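Local atomic coordinates of putative carboxylesterase (Lactobacillus plantarum WCFS1, PDB entry 3BJR), a protein that probably hydrolyses carboxylic ester bonds, as a predicted carboxylesterase with an alpha/beta-hydrolase type of fold. Residues 86-91 and 99-104; 141-146 and 203-208; 223-228 and 240-245. All blocks are in the same frame, centred on the assembly; numbering follows the deposited sequence.

Contact 1 (86-91 and 99-104); sequences LEYTLL and LAPVLD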
ATOM      1  N   LEU A  86     -17.957  12.821  13.523  1.00 34.42           N
ATOM      2  CA  LEU A  86     -18.387  14.152  13.115  1.00 31.69           C
ATOM      3  C   LEU A  86     -19.487  14.115  12.077  1.00 31.61           C
ATOM      4  O   LEU A  86     -19.277  13.605  10.999  1.00 32.05           O
ATOM      5  CB  LEU A  86     -17.172  14.935  12.534  1.00 34.76           C
ATOM      6  CG  LEU A  86     -17.417  16.375  12.054  1.00 34.45           C
ATOM      7  CD1 LEU A  86     -17.867  17.299  13.194  1.00 23.59           C
ATOM      8  CD2 LEU A  86     -16.185  16.859  11.349  1.00 31.37           C
ATOM      9  N   GLU A  87     -20.652  14.663  12.413  1.00 31.97           N
ATOM     10  CA  GLU A  87     -21.702  14.919  11.461  1.00 33.47           C
ATOM     11  C   GLU A  87     -21.427  16.351  10.944  1.00 32.54           C
ATOM     12  O   GLU A  87     -21.752  17.327  11.582  1.00 32.70           O
ATOM     13  CB  GLU A  87     -23.083  14.812  12.096  1.00 33.43           C
ATOM     14  CG  GLU A  87     -23.412  13.431  12.586  1.00 36.64           C
ATOM     15  CD  GLU A  87     -24.803  13.357  13.178  1.00 37.64           C
ATOM     16  OE1 GLU A  87     -25.750  13.479  12.390  1.00 39.32           O
ATOM     17  OE2 GLU A  87     -24.949  13.173  14.405  1.00 35.83           O
ATOM     18  N   TYR A  88     -20.738  16.435   9.820  1.00 33.29           N
ATOM     19  CA  TYR A  88     -20.367  17.702   9.204  1.00 34.28           C
ATOM     20  C   TYR A  88     -21.452  18.325   8.331  1.00 34.62           C
ATOM     21  O   TYR A  88     -22.481  17.715   8.061  1.00 36.51           O
ATOM     22  CB  TYR A  88     -19.074  17.532   8.402  1.00 32.54           C
ATOM     23  CG  TYR A  88     -19.032  16.345   7.424  1.00 36.97           C
ATOM     24  CD1 TYR A  88     -19.610  16.417   6.154  1.00 31.21           C
ATOM     25  CD2 TYR A  88     -18.384  15.172   7.761  1.00 32.01           C
ATOM     26  CE1 TYR A  88     -19.549  15.341   5.280  1.00 31.58           C
ATOM     27  CE2 TYR A  88     -18.336  14.089   6.886  1.00 34.97           C
ATOM     28  CZ  TYR A  88     -18.935  14.173   5.653  1.00 32.08           C
ATOM     29  OH  TYR A  88     -18.873  13.120   4.786  1.00 30.74           O
ATOM     30  N   THR A  89     -21.213  19.575   7.931  1.00 35.22           N
ATOM     31  CA  THR A  89     -22.134  20.332   7.073  1.00 33.36           C
ATOM     32  C   THR A  89     -22.380  19.611   5.762  1.00 32.45           C
ATOM     33  O   THR A  89     -21.443  19.119   5.119  1.00 32.43           O
ATOM     34  CB  THR A  89     -21.588  21.746   6.774  1.00 32.06           C
ATOM     35  OG1 THR A  89     -21.284  22.358   8.016  1.00 27.08           O
ATOM     36  CG2 THR A  89     -22.601  22.611   6.008  1.00 23.64           C
ATOM     37  N   LEU A  90     -23.656  19.558   5.378  1.00 32.36           N
ATOM     38  CA  LEU A  90     -24.077  18.877   4.170  1.00 33.59           C
ATOM     39  C   LEU A  90     -24.557  19.891   3.138  1.00 35.36           C
ATOM     40  O   LEU A  90     -24.703  21.069   3.431  1.00 33.30           O
ATOM     41  CB  LEU A  90     -25.199  17.861   4.515  1.00 35.82           C
ATOM     42  CG  LEU A  90     -24.905  16.809   5.599  1.00 29.97           C
ATOM     43  CD1 LEU A  90     -26.177  16.054   6.004  1.00 33.40           C
ATOM     44  CD2 LEU A  90     -23.851  15.907   5.157  1.00 25.24           C
ATOM     45  N   LEU A  91     -24.792  19.423   1.918  1.00 38.90           N
ATOM     46  CA  LEU A  91     -25.298  20.277   0.823  1.00 39.75           C
ATOM     47  C   LEU A  91     -26.632  20.887   1.157  1.00 40.73           C
ATOM     48  O   LEU A  91     -26.918  22.011   0.755  1.00 44.10           O
ATOM     49  CB  LEU A  91     -25.387  19.487  -0.476  1.00 40.04           C
ATOM     50  CG  LEU A  91     -24.020  19.215  -1.105  1.00 47.43           C
ATOM     51  CD1 LEU A  91     -23.978  17.913  -1.952  1.00 47.49           C
ATOM     52  CD2 LEU A  91     -23.599  20.456  -1.897  1.00 51.31           C
ATOM     53  N   LEU A  99     -15.693  24.902   1.889  1.00 50.49           N
ATOM     54  CA  LEU A  99     -14.823  24.084   2.742  1.00 48.53           C
ATOM     55  C   LEU A  99     -15.415  23.931   4.157  1.00 41.02           C
ATOM     56  O   LEU A  99     -14.688  23.598   5.080  1.00 35.45           O
ATOM     57  CB  LEU A  99     -13.394  24.663   2.809  1.00 48.56           C
ATOM     58  CG  LEU A  99     -12.430  23.953   1.849  1.00 59.25           C
ATOM     59  CD1 LEU A  99     -12.885  24.064   0.388  1.00 61.23           C
ATOM     60  CD2 LEU A  99     -11.013  24.499   2.046  1.00 55.28           C
ATOM     61  N   ALA A 100     -16.732  24.103   4.302  1.00 35.83           N
ATOM     62  CA  ALA A 100     -17.382  24.011   5.597  1.00 33.51           C
ATOM     63  C   ALA A 100     -17.055  22.739   6.375  1.00 33.61           C
ATOM     64  O   ALA A 100     -16.877  22.811   7.573  1.00 34.71           O
ATOM     65  CB  ALA A 100     -18.889  24.182   5.480  1.00 29.89           C
ATOM     66  N   PRO A 101     -17.041  21.565   5.734  1.00 35.50           N
ATOM     67  CA  PRO A 101     -16.681  20.339   6.462  1.00 32.28           C
ATOM     68  C   PRO A 101     -15.266  20.247   6.989  1.00 33.70           C
ATOM     69  O   PRO A 101     -15.040  19.568   8.000  1.00 32.23           O
ATOM     70  CB  PRO A 101     -16.895  19.252   5.411  1.00 33.81           C
ATOM     71  CG  PRO A 101     -17.934  19.841   4.517  1.00 36.33           C
ATOM     72  CD  PRO A 101     -17.454  21.239   4.365  1.00 38.80           C
ATOM     73  N   VAL A 102     -14.322  20.904   6.318  1.00 34.84           N
ATOM     74  CA  VAL A 102     -12.931  20.920   6.737  1.00 35.44           C
ATOM     75  C   VAL A 102     -12.803  21.825   7.979  1.00 36.71           C
ATOM     76  O   VAL A 102     -12.070  21.515   8.925  1.00 35.60           O
ATOM     77  CB  VAL A 102     -12.017  21.467   5.609  1.00 35.65           C
ATOM     78  CG1 VAL A 102     -10.609  21.540   6.101  1.00 36.37           C
ATOM     79  CG2 VAL A 102     -12.113  20.615   4.324  1.00 30.21           C
ATOM     80  N   LEU A 103     -13.516  22.952   7.948  1.00 33.97           N
ATOM     81  CA  LEU A 103     -13.586  23.872   9.054  1.00 34.22           C
ATOM     82  C   LEU A 103     -14.266  23.177  10.240  1.00 36.19           C
ATOM     83  O   LEU A 103     -13.757  23.244  11.349  1.00 35.52           O
ATOM     84  CB  LEU A 103     -14.351  25.121   8.655  1.00 34.20           C
ATOM     85  CG  LEU A 103     -13.716  26.000   7.590  1.00 30.81           C
ATOM     86  CD1 LEU A 103     -14.614  27.198   7.357  1.00 31.19           C
ATOM     87  CD2 LEU A 103     -12.299  26.442   7.972  1.00 35.06           C
ATOM     88  N   ASP A 104     -15.379  22.485   9.987  1.00 36.26           N
ATOM     89  CA  ASP A 104     -16.092  21.713  11.028  1.00 34.55           C
ATOM     90  C   ASP A 104     -15.140  20.734  11.744  1.00 33.16           C
ATOM     91  O   ASP A 104     -15.236  20.538  12.946  1.00 34.57           O
ATOM     92  CB  ASP A 104     -17.264  20.907  10.414  1.00 31.99           C
ATOM     93  CG  ASP A 104     -18.446  21.761   9.991  1.00 32.24           C
ATOM     94  OD1 ASP A 104     -18.621  22.874  10.532  1.00 31.19           O
ATOM     95  OD2 ASP A 104     -19.253  21.266   9.153  1.00 32.49           O
TER

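Contact 2 (141-146 and 203-208); sequences YNDYWA and SDNQPT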
ATOM      1  N   TYR A 141      -7.675  18.713   5.463  1.00 35.34           N
ATOM      2  CA  TYR A 141      -7.402  19.183   6.808  1.00 33.13           C
ATOM      3  C   TYR A 141      -5.873  19.085   7.100  1.00 33.62           C
ATOM      4  O   TYR A 141      -5.268  20.006   7.667  1.00 33.35           O
ATOM      5  CB  TYR A 141      -8.223  18.385   7.850  1.00 33.01           C
ATOM      6  CG  TYR A 141      -8.138  19.029   9.186  1.00 31.21           C
ATOM      7  CD1 TYR A 141      -8.909  20.164   9.476  1.00 36.18           C
ATOM      8  CD2 TYR A 141      -7.265  18.554  10.158  1.00 33.12           C
ATOM      9  CE1 TYR A 141      -8.813  20.798  10.719  1.00 33.67           C
ATOM     10  CE2 TYR A 141      -7.155  19.195  11.378  1.00 37.71           C
ATOM     11  CZ  TYR A 141      -7.919  20.317  11.647  1.00 35.01           C
ATOM     12  OH  TYR A 141      -7.814  20.917  12.859  1.00 32.95           O
ATOM     13  N   ASN A 142      -5.249  17.986   6.671  1.00 31.57           N
ATOM     14  CA  ASN A 142      -3.841  17.780   6.915  1.00 32.31           C
ATOM     15  C   ASN A 142      -3.000  18.827   6.206  1.00 34.39           C
ATOM     16  O   ASN A 142      -1.906  19.148   6.651  1.00 33.80           O
ATOM     17  CB  ASN A 142      -3.414  16.380   6.444  1.00 31.97           C
ATOM     18  CG  ASN A 142      -2.144  15.910   7.118  1.00 31.18           C
ATOM     19  OD1 ASN A 142      -1.757  16.475   8.131  1.00 33.21           O
ATOM     20  ND2 ASN A 142      -1.520  14.864   6.597  1.00 26.49           N
ATOM     21  N   ASP A 143      -3.530  19.341   5.099  1.00 34.41           N
ATOM     22  CA  ASP A 143      -2.872  20.367   4.299  1.00 34.94           C
ATOM     23  C   ASP A 143      -3.050  21.792   4.801  1.00 35.06           C
ATOM     24  O   ASP A 143      -2.165  22.626   4.615  1.00 33.09           O
ATOM     25  CB  ASP A 143      -3.459  20.408   2.889  1.00 36.98           C
ATOM     26  CG  ASP A 143      -3.047  19.225   1.971  1.00 44.52           C
ATOM     27  OD1 ASP A 143      -2.430  18.193   2.382  1.00 52.33           O
ATOM     28  OD2 ASP A 143      -3.421  19.371   0.776  1.00 42.43           O
ATOM     29  N   TYR A 144      -4.200  22.081   5.395  1.00 33.94           N
ATOM     30  CA  TYR A 144      -4.574  23.440   5.734  1.00 34.50           C
ATOM     31  C   TYR A 144      -4.827  23.783   7.206  1.00 35.79           C
ATOM     32  O   TYR A 144      -5.215  24.915   7.515  1.00 32.15           O
ATOM     33  CB  TYR A 144      -5.864  23.776   4.978  1.00 37.41           C
ATOM     34  CG  TYR A 144      -5.738  23.867   3.475  1.00 39.21           C
ATOM     35  CD1 TYR A 144      -4.869  24.771   2.889  1.00 48.46           C
ATOM     36  CD2 TYR A 144      -6.538  23.101   2.643  1.00 43.57           C
ATOM     37  CE1 TYR A 144      -4.761  24.876   1.506  1.00 51.82           C
ATOM     38  CE2 TYR A 144      -6.439  23.200   1.263  1.00 47.22           C
ATOM     39  CZ  TYR A 144      -5.554  24.078   0.701  1.00 47.12           C
ATOM     40  OH  TYR A 144      -5.457  24.188  -0.667  1.00 53.90           O
ATOM     41  N   TRP A 145      -4.641  22.828   8.108  1.00 34.89           N
ATOM     42  CA  TRP A 145      -4.886  23.092   9.525  1.00 36.09           C
ATOM     43  C   TRP A 145      -4.150  24.303  10.100  1.00 36.37           C
ATOM     44  O   TRP A 145      -4.762  25.071  10.820  1.00 38.08           O
ATOM     45  CB  TRP A 145      -4.566  21.867  10.386  1.00 33.11           C
ATOM     46  CG  TRP A 145      -3.152  21.445  10.426  1.00 33.81           C
ATOM     47  CD1 TRP A 145      -2.539  20.588   9.572  1.00 32.44           C
ATOM     48  CD2 TRP A 145      -2.155  21.820  11.390  1.00 33.95           C
ATOM     49  NE1 TRP A 145      -1.233  20.434   9.911  1.00 29.34           N
ATOM     50  CE2 TRP A 145      -0.976  21.151  11.046  1.00 29.73           C
ATOM     51  CE3 TRP A 145      -2.153  22.644  12.513  1.00 33.88           C
ATOM     52  CZ2 TRP A 145       0.193  21.276  11.782  1.00 34.08           C
ATOM     53  CZ3 TRP A 145      -0.986  22.772  13.228  1.00 35.10           C
ATOM     54  CH2 TRP A 145       0.168  22.101  12.859  1.00 32.03           C
ATOM     55  N   ALA A 146      -2.858  24.462   9.766  1.00 37.31           N
ATOM     56  CA  ALA A 146      -1.997  25.525  10.307  1.00 35.12           C
ATOM     57  C   ALA A 146      -2.147  26.833   9.590  1.00 36.09           C
ATOM     58  O   ALA A 146      -1.735  27.853  10.103  1.00 36.49           O
ATOM     59  CB  ALA A 146      -0.528  25.111  10.259  1.00 34.22           C
ATOM     60  N   SER A 203       5.032  21.219   4.565  1.00 44.25           N
ATOM     61  CA  SER A 203       5.809  20.678   5.690  1.00 44.71           C
ATOM     62  C   SER A 203       4.987  20.530   6.960  1.00 44.41           C
ATOM     63  O   SER A 203       5.417  19.837   7.887  1.00 47.38           O
ATOM     64  CB  SER A 203       7.070  21.529   5.955  1.00 46.13           C
ATOM     65  OG  SER A 203       6.752  22.854   6.365  1.00 43.31           O
ATOM     66  N   ASP A 204       3.825  21.192   7.010  1.00 40.77           N
ATOM     67  CA  ASP A 204       2.917  21.062   8.157  1.00 42.46           C
ATOM     68  C   ASP A 204       2.014  19.820   8.067  1.00 38.90           C
ATOM     69  O   ASP A 204       1.273  19.514   9.035  1.00 38.46           O
ATOM     70  CB  ASP A 204       2.053  22.327   8.344  1.00 44.82           C
ATOM     71  CG  ASP A 204       2.863  23.566   8.670  1.00 49.15           C
ATOM     72  OD1 ASP A 204       3.826  23.447   9.468  1.00 43.20           O
ATOM     73  OD2 ASP A 204       2.479  24.637   8.113  1.00 54.42           O
ATOM     74  N   ASN A 205       2.029  19.125   6.926  1.00 37.93           N
ATOM     75  CA  ASN A 205       1.283  17.868   6.835  1.00 37.01           C
ATOM     76  C   ASN A 205       1.939  16.925   7.828  1.00 33.20           C
ATOM     77  O   ASN A 205       3.170  16.800   7.903  1.00 33.39           O
ATOM     78  CB  ASN A 205       1.287  17.214   5.440  1.00 36.31           C
ATOM     79  CG  ASN A 205       0.368  17.888   4.469  1.00 36.53           C
ATOM     80  OD1 ASN A 205       0.523  19.048   4.185  1.00 37.03           O
ATOM     81  ND2 ASN A 205      -0.581  17.150   3.934  1.00 39.06           N
ATOM     82  N   GLN A 206       1.079  16.275   8.571  1.00 31.06           N
ATOM     83  CA  GLN A 206       1.421  15.300   9.593  1.00 33.70           C
ATOM     84  C   GLN A 206       1.363  13.877   9.063  1.00 35.86           C
ATOM     85  O   GLN A 206       0.807  13.666   7.988  1.00 38.94           O
ATOM     86  CB  GLN A 206       0.436  15.491  10.770  1.00 31.41           C
ATOM     87  CG  GLN A 206       0.548  16.909  11.341  1.00 28.26           C
ATOM     88  CD  GLN A 206       1.958  17.217  11.787  1.00 36.62           C
ATOM     89  OE1 GLN A 206       2.511  16.469  12.556  1.00 36.23           O
ATOM     90  NE2 GLN A 206       2.549  18.325  11.300  1.00 35.32           N
ATOM     91  N   PRO A 207       1.958  12.905   9.797  1.00 34.67           N
ATOM     92  CA  PRO A 207       1.981  11.502   9.376  1.00 33.54           C
ATOM     93  C   PRO A 207       0.616  10.985   8.955  1.00 36.12           C
ATOM     94  O   PRO A 207      -0.388  11.234   9.645  1.00 34.19           O
ATOM     95  CB  PRO A 207       2.491  10.774  10.596  1.00 30.89           C
ATOM     96  CG  PRO A 207       3.423  11.791  11.245  1.00 36.78           C
ATOM     97  CD  PRO A 207       2.720  13.097  11.050  1.00 36.53           C
ATOM     98  N   THR A 208       0.609  10.232   7.846  1.00 35.43           N
ATOM     99  CA  THR A 208      -0.619   9.806   7.210  1.00 35.49           C
ATOM    100  C   THR A 208      -0.662   8.315   6.907  1.00 34.81           C
ATOM    101  O   THR A 208       0.226   7.778   6.256  1.00 31.92           O
ATOM    102  CB  THR A 208      -0.801  10.610   5.900  1.00 35.54           C
ATOM    103  OG1 THR A 208      -0.745  12.017   6.202  1.00 32.18           O
ATOM    104  CG2 THR A 208      -2.154  10.280   5.168  1.00 32.91           C
TER

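Contact 3 (223-228 and 240-245); sequences NTLAYA and LHVFKH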
ATOM      1  N   ASN A 223      -5.781   8.735  -7.845  1.00 44.72           N
ATOM      2  CA  ASN A 223      -5.777   9.929  -6.998  1.00 48.03           C
ATOM      3  C   ASN A 223      -5.040   9.715  -5.690  1.00 47.19           C
ATOM      4  O   ASN A 223      -4.307  10.583  -5.257  1.00 47.48           O
ATOM      5  CB  ASN A 223      -7.206  10.371  -6.580  1.00 51.28           C
ATOM      6  CG  ASN A 223      -7.975  11.066  -7.694  1.00 58.43           C
ATOM      7  OD1 ASN A 223      -7.405  11.458  -8.712  1.00 63.69           O
ATOM      8  ND2 ASN A 223      -9.290  11.230  -7.495  1.00 70.30           N
ATOM      9  N   THR A 224      -5.330   8.603  -5.025  1.00 44.83           N
ATOM     10  CA  THR A 224      -4.705   8.256  -3.752  1.00 44.54           C
ATOM     11  C   THR A 224      -3.190   8.008  -3.925  1.00 44.88           C
ATOM     12  O   THR A 224      -2.383   8.427  -3.090  1.00 46.98           O
ATOM     13  CB  THR A 224      -5.454   7.049  -3.127  1.00 43.75           C
ATOM     14  OG1 THR A 224      -6.831   7.399  -2.964  1.00 43.56           O
ATOM     15  CG2 THR A 224      -4.881   6.650  -1.780  1.00 46.72           C
ATOM     16  N   LEU A 225      -2.820   7.337  -5.009  1.00 42.60           N
ATOM     17  CA  LEU A 225      -1.434   7.098  -5.326  1.00 43.79           C
ATOM     18  C   LEU A 225      -0.718   8.429  -5.528  1.00 45.64           C
ATOM     19  O   LEU A 225       0.432   8.563  -5.161  1.00 46.69           O
ATOM     20  CB  LEU A 225      -1.284   6.217  -6.567  1.00 42.82           C
ATOM     21  CG  LEU A 225      -1.634   4.727  -6.432  1.00 40.38           C
ATOM     22  CD1 LEU A 225      -1.604   4.082  -7.766  1.00 30.62           C
ATOM     23  CD2 LEU A 225      -0.667   4.048  -5.520  1.00 35.33           C
ATOM     24  N   ALA A 226      -1.415   9.416  -6.084  1.00 46.87           N
ATOM     25  CA  ALA A 226      -0.832  10.729  -6.343  1.00 44.11           C
ATOM     26  C   ALA A 226      -0.604  11.476  -5.057  1.00 41.24           C
ATOM     27  O   ALA A 226       0.386  12.164  -4.930  1.00 43.64           O
ATOM     28  CB  ALA A 226      -1.711  11.527  -7.282  1.00 44.70           C
ATOM     29  N   TYR A 227      -1.519  11.346  -4.110  1.00 37.69           N
ATOM     30  CA  TYR A 227      -1.383  11.961  -2.831  1.00 39.33           C
ATOM     31  C   TYR A 227      -0.189  11.340  -2.089  1.00 41.82           C
ATOM     32  O   TYR A 227       0.579  12.053  -1.469  1.00 43.62           O
ATOM     33  CB  TYR A 227      -2.681  11.766  -2.015  1.00 37.37           C
ATOM     34  CG  TYR A 227      -2.754  12.516  -0.719  1.00 38.96           C
ATOM     35  CD1 TYR A 227      -2.838  13.881  -0.700  1.00 41.85           C
ATOM     36  CD2 TYR A 227      -2.816  11.857   0.504  1.00 45.28           C
ATOM     37  CE1 TYR A 227      -2.909  14.585   0.513  1.00 40.93           C
ATOM     38  CE2 TYR A 227      -2.885  12.556   1.708  1.00 44.36           C
ATOM     39  CZ  TYR A 227      -2.946  13.923   1.708  1.00 43.40           C
ATOM     40  OH  TYR A 227      -3.017  14.648   2.901  1.00 45.53           O
ATOM     41  N   ALA A 228      -0.056  10.013  -2.135  1.00 42.15           N
ATOM     42  CA  ALA A 228       1.039   9.301  -1.462  1.00 37.98           C
ATOM     43  C   ALA A 228       2.369   9.759  -2.031  1.00 38.50           C
ATOM     44  O   ALA A 228       3.321   9.956  -1.308  1.00 40.81           O
ATOM     45  CB  ALA A 228       0.863   7.808  -1.624  1.00 36.30           C
ATOM     46  N   LEU A 240       0.880   3.353   3.051  1.00 32.13           N
ATOM     47  CA  LEU A 240      -0.148   3.198   2.036  1.00 28.73           C
ATOM     48  C   LEU A 240      -0.449   1.718   1.771  1.00 29.00           C
ATOM     49  O   LEU A 240       0.447   0.949   1.520  1.00 31.57           O
ATOM     50  CB  LEU A 240       0.287   3.867   0.726  1.00 28.73           C
ATOM     51  CG  LEU A 240      -0.542   3.718  -0.552  1.00 30.93           C
ATOM     52  CD1 LEU A 240      -1.874   4.492  -0.454  1.00 28.29           C
ATOM     53  CD2 LEU A 240       0.248   4.193  -1.744  1.00 27.19           C
ATOM     54  N   HIS A 241      -1.726   1.366   1.765  1.00 32.53           N
ATOM     55  CA  HIS A 241      -2.219   0.021   1.470  1.00 30.33           C
ATOM     56  C   HIS A 241      -3.333   0.084   0.452  1.00 31.38           C
ATOM     57  O   HIS A 241      -4.409   0.588   0.748  1.00 31.65           O
ATOM     58  CB  HIS A 241      -2.710  -0.592   2.765  1.00 31.13           C
ATOM     59  CG  HIS A 241      -1.617  -0.744   3.780  1.00 28.68           C
ATOM     60  ND1 HIS A 241      -0.711  -1.780   3.733  1.00 34.28           N
ATOM     61  CD2 HIS A 241      -1.258   0.020   4.838  1.00 32.29           C
ATOM     62  CE1 HIS A 241       0.166  -1.641   4.709  1.00 29.64           C
ATOM     63  NE2 HIS A 241      -0.149  -0.566   5.403  1.00 28.37           N
ATOM     64  N   VAL A 242      -3.048  -0.344  -0.779  1.00 34.02           N
ATOM     65  CA  VAL A 242      -4.047  -0.415  -1.862  1.00 31.09           C
ATOM     66  C   VAL A 242      -4.391  -1.909  -2.009  1.00 32.35           C
ATOM     67  O   VAL A 242      -3.615  -2.691  -2.547  1.00 26.08           O
ATOM     68  CB  VAL A 242      -3.559   0.220  -3.192  1.00 30.16           C
ATOM     69  CG1 VAL A 242      -4.720   0.390  -4.159  1.00 27.81           C
ATOM     70  CG2 VAL A 242      -2.978   1.572  -2.952  1.00 28.93           C
ATOM     71  N   PHE A 243      -5.543  -2.291  -1.476  1.00 29.58           N
ATOM     72  CA  PHE A 243      -5.987  -3.672  -1.473  1.00 31.64           C
ATOM     73  C   PHE A 243      -6.927  -3.976  -2.630  1.00 31.61           C
ATOM     74  O   PHE A 243      -7.650  -3.102  -3.096  1.00 30.41           O
ATOM     75  CB  PHE A 243      -6.861  -3.947  -0.234  1.00 33.17           C
ATOM     76  CG  PHE A 243      -6.164  -3.919   1.103  1.00 30.76           C
ATOM     77  CD1 PHE A 243      -5.662  -5.096   1.648  1.00 37.51           C
ATOM     78  CD2 PHE A 243      -6.140  -2.779   1.868  1.00 33.56           C
ATOM     79  CE1 PHE A 243      -5.073  -5.122   2.885  1.00 34.78           C
ATOM     80  CE2 PHE A 243      -5.584  -2.798   3.119  1.00 35.05           C
ATOM     81  CZ  PHE A 243      -5.010  -3.989   3.619  1.00 31.34           C
ATOM     82  N   LYS A 244      -6.957  -5.224  -3.073  1.00 32.04           N
ATOM     83  CA  LYS A 244      -7.994  -5.654  -3.992  1.00 33.80           C
ATOM     84  C   LYS A 244      -9.278  -5.915  -3.126  1.00 34.27           C
ATOM     85  O   LYS A 244      -9.567  -7.045  -2.719  1.00 34.94           O
ATOM     86  CB  LYS A 244      -7.557  -6.882  -4.721  1.00 33.12           C
ATOM     87  CG  LYS A 244      -8.516  -7.361  -5.777  1.00 38.83           C
ATOM     88  CD  LYS A 244      -8.088  -8.706  -6.291  1.00 38.20           C
ATOM     89  CE  LYS A 244      -9.255  -9.584  -6.631  1.00 45.20           C
ATOM     90  NZ  LYS A 244      -8.789 -10.982  -6.870  1.00 62.75           N
ATOM     91  N   HIS A 245     -10.039  -4.855  -2.893  1.00 34.48           N
ATOM     92  CA  HIS A 245     -11.224  -4.849  -2.017  1.00 34.13           C
ATOM     93  C   HIS A 245     -12.579  -4.596  -2.688  1.00 36.43           C
ATOM     94  O   HIS A 245     -13.618  -4.503  -1.994  1.00 35.08           O
ATOM     95  CB  HIS A 245     -11.015  -3.791  -0.925  1.00 35.20           C
ATOM     96  CG  HIS A 245     -10.267  -4.280   0.278  1.00 35.54           C
ATOM     97  ND1 HIS A 245     -10.072  -3.483   1.390  1.00 38.91           N
ATOM     98  CD2 HIS A 245      -9.736  -5.489   0.582  1.00 32.30           C
ATOM     99  CE1 HIS A 245      -9.402  -4.165   2.297  1.00 39.35           C
ATOM    100  NE2 HIS A 245      -9.194  -5.385   1.840  1.00 33.24           N
TER

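Contact 1 (86-91 and 99-104)
Asp104 reaches back from the first turn of its helix to grip Thr89, just beyond the end of a strand, and shows how one carboxylate can pin a loop to a helix. Its CB borders the isobutyl group of Leu86, with CD2 of Leu86 4.3 Å from CB of Asp104. Next comes CG, standing anti to the carbonyl carbon (chi1 -72°), which carries the carboxylate outward and back toward the helix start, to Thr89. OD2 takes two donors from Thr89. The backbone N of Thr89 lies 2.9 Å from OD2 of Asp104, almost in line with the C-O bond, while OG1 of Thr89 gives its proton at 2.6 Å to the syn lone pair of the same OD2. OD1 serves other partners, Arg107 by a salt bridge and Thr30 by a hydrogen bond. With an alanine here, the Thr89 N-H and hydroxyl would probably lose their shared acceptor, and Arg107 and Thr30 would lose this carboxylate as a partner.

Beside this polar grip, CB of Pro101 meets CD1 of Tyr88 obliquely at 4.0 Å, and CB of Ala100 lies 3.9 Å from CB of Thr89. The Tyr88 hydroxyl bonds to Pro57 O, and its ring touches Val133 and Ile137. The contact thus joins the end of strand 82-87 to the start of helix 100-114, beside helix 133-153.

Contact 2 (141-146 and 203-208)
Asn142 turns both ends of its amide to the backbone of Gln206, using a side chain much as a neighbouring peptide would be used in a sheet. With CG anti to the backbone N (chi1 -158°), the amide leaves the helix and projects into the loop. OD1 of Asn142 accepts from N of Gln206 at 2.9 Å, and ND2 of Asn142 donates to O of Gln206 at 3.0 Å. The second bond is nearly straight (174°), with its acceptor in the amide plane, so the paired bonds fix the rotation of the group. O of Gln206 has a further donor, OG1 of Thr208, 2.9 Å away in the carbonyl plane.

The next helix residue repeats the theme with a charge. ND2 of Asn205 lies 2.6 Å from OD1 of Asp143, a short bond made on the anti side of the carboxylate. The other end of the Asn205 amide, OD1, accepts from the backbone N of Asn202, whose own ND2 is spent on Asp143 O. O of Asn142 draws a weaker CA-H...O contact from CA of Asn205, at 3.4 Å.

Asp204 O is the second shared acceptor. NE1 of Trp145 reaches it at 2.8 Å from one face of the carbonyl plane, and NE2 of Gln206 arrives from the other face at 2.9 Å. Because O lies close to the indole plane, the ring meets the loop by its edge. The Asn142 amide and Trp145 indole thus pair with backbone groups of an irregular loop, while Asp143 takes the Asn205 amide. Helix 133-153 begins within a GxSxG sequence resembling a nucleophile elbow, which with the mixed sheet is consistent with an alpha/beta-hydrolase fold; the contact joins this helix to the loop before strand 208-213.

Contact 3 (223-228 and 240-245)
Leu240 alone supplies most of the strand's share of this contact, meeting three residues of the helix through its two methyl groups, and no hydrogen bond crosses between the segments. CG stands anti to the backbone N (chi1 173°), which carries the branch out to the helix, where the methyls part. CD1 of Leu240 goes to CG2 of Thr224, 3.9 Å away. CD2 turns to the next turn of the helix and meets CB of Ala228 at 3.7 Å. The same CD2 of Leu240 also lies 3.9 Å from CD2 of Leu225, whose side chain crosses that of Leu240 at about a right angle. Leu225 bridges further along the strand, its CD2 coming within 4.3 Å of CG2 of Val242, so alternate residues of the strand share one helix surface.

The small side chain of Ala228 probably lets the leucine branch come near the helix here, while the gamma methyl of Thr224 and the longer Leu225 fill in beside Ala228. The axes of helix 223-228 and strand 240-243 run nearly antiparallel (164°), 10.2 Å apart at closest approach. That is a spacing suited to a layer of apolar side chains lying between a helix and a sheet.

His241, between the two contacting residues of the strand, belongs to the other face of the sheet, where it touches Leu274 of helix 270-281. Strand 238-243 is outermost within its chain, yet it pairs antiparallel with a strand of the second subunit, and Leu225 packs on Leu240 of that subunit. The contact packs helix 222-233 on the last strand of the beta-alpha-beta unit that begins with strand 208-213, at the edge where the sheet runs on into the dimer partner.

From the N terminus, the three contacts follow in series, with none nested in or crossing another. Contact 1 closes the connection between strand 82-87 and helix 100-114, seven residues lying between its segments. Contact 2 spans 56 residues, bringing the approach to strand 208-213 back to helix 133-153. Contact 3 closes the next unit, from helix 222-233 to the last strand. Neighbours touch: Val102 O of contact 1 meets CD1 of Tyr141 in contact 2 at 3.5 Å, and the Tyr227 hydroxyl of contact 3 packs on Asn142, Asp143 and Asn205. Contacts 1 and 3, about 24 Å apart between centres, reach the same sheet without touching, so contact 2 is the bridge between them.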